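Local coordinates for protein export chaperone SatS (Mycobacterium tuberculosis H37Rv, PDB 6DNM) that serves as a chaperone for the SecA2 protein export pathway, at residues V139-A142 with L143-T146. Sequence-based numbering, arbitrary orientation.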
# COMPACT_ATOMS: atom_id res chain seq x y z
N VAL A 139 -3.75 -12.28 2.50
CA VAL A 139 -2.32 -12.02 2.31
C VAL A 139 -1.48 -12.96 3.17
O VAL A 139 -0.53 -13.59 2.69
CB VAL A 139 -1.98 -10.55 2.57
CG1 VAL A 139 -0.47 -10.32 2.43
CG2 VAL A 139 -2.74 -9.63 1.63
N ASP A 140 -1.80 -13.05 4.47
CA ASP A 140 -1.03 -13.92 5.34
C ASP A 140 -1.02 -15.35 4.82
O ASP A 140 0.02 -16.02 4.84
CB ASP A 140 -1.59 -13.88 6.76
CG ASP A 140 -1.41 -12.53 7.43
OD1 ASP A 140 -0.59 -11.71 6.94
OD2 ASP A 140 -2.08 -12.30 8.45
N LYS A 141 -2.16 -15.83 4.33
CA LYS A 141 -2.21 -17.20 3.84
C LYS A 141 -1.36 -17.36 2.58
O LYS A 141 -0.61 -18.34 2.44
CB LYS A 141 -3.65 -17.59 3.55
CG LYS A 141 -4.47 -17.86 4.79
CD LYS A 141 -5.91 -18.15 4.43
CE LYS A 141 -6.24 -19.63 4.51
NZ LYS A 141 -7.64 -19.84 4.98
N ALA A 142 -1.47 -16.42 1.65
CA ALA A 142 -0.77 -16.56 0.38
C ALA A 142 0.74 -16.52 0.57
O ALA A 142 1.49 -17.15 -0.20
CB ALA A 142 -1.20 -15.46 -0.59
N LEU A 143 1.21 -15.79 1.58
CA LEU A 143 2.64 -15.65 1.81
C LEU A 143 3.20 -16.71 2.76
O LEU A 143 4.39 -16.64 3.10
CB LEU A 143 2.96 -14.23 2.31
CG LEU A 143 2.67 -13.10 1.32
CD1 LEU A 143 3.04 -11.75 1.92
CD2 LEU A 143 3.38 -13.32 -0.03
N GLU A 144 2.39 -17.69 3.16
CA GLU A 144 2.91 -18.81 3.94
C GLU A 144 4.02 -19.49 3.15
O GLU A 144 3.89 -19.71 1.94
CB GLU A 144 1.79 -19.80 4.24
CG GLU A 144 0.78 -19.31 5.27
CD GLU A 144 -0.46 -20.20 5.39
OE1 GLU A 144 -0.69 -21.07 4.53
OE2 GLU A 144 -1.23 -20.00 6.35
N THR A 145 5.13 -19.80 3.82
CA THR A 145 6.30 -20.28 3.10
C THR A 145 6.18 -21.72 2.64
O THR A 145 7.07 -22.21 1.94
CB THR A 145 7.58 -20.08 3.92
OG1 THR A 145 7.45 -20.78 5.16
CG2 THR A 145 7.82 -18.59 4.19
N THR A 146 5.10 -22.41 3.03
CA THR A 146 4.81 -23.73 2.48
C THR A 146 4.34 -23.63 1.03
O THR A 146 4.52 -24.58 0.27
CB THR A 146 3.71 -24.39 3.31
OG1 THR A 146 2.66 -23.45 3.53
CG2 THR A 146 4.25 -24.89 4.64
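Leu-143 lies alongside Val-139, one helical turn on, the two side chains pointing the same way and meeting where CD1 of Leu-143 comes 3.8 Å from CG1 of Val-139. A chi1 of 177° sets that methyl of Val-139 beside its carbonyl carbon, on the side where Leu-143 follows. Beneath the pair, Leu-143 N donates to Val-139 O over 3.0 Å, which closes the last regular turn of the short helix 138-142. The next amide changes the pattern: Glu-144 N reaches back three residues to Lys-141 O at 3.2 Å, and it approaches from above the carbonyl plane, 66° out of it. The helix thus ends on a type I beta turn, with Ala-142 and Leu-143 at its corners, before the chain extends at Glu-144. The Glu-144 side chain doubles back along this end, with CG 3.3 Å from Lys-141 O and OE2 resting 3.9 Å from Lys-141 CA. Its OE1 makes a salt bridge with Arg-147. On the buried side, Val-139 packs on Leu-127 of helix 117-134 and Phe-182 of helix 170-185, Leu-143 spans Val-124 of helix 117-134 and Val-153 of helix 148-157, and a salt bridge from Asp-140 OD1 to Arg-128 adds a charged tie to helix 117-134. Apolar contacts therefore seat the helix end among three neighbouring helices, while Glu-144 OE1 lies 3.4 Å from Lys-141 O, acceptor against acceptor, at a helix C-terminus where negative charge is unfavourable; Arg-147 probably offsets much of that cost, with any help from Lys-141, whose NZ is 6.6 Å from Glu-144 OE2, weaker.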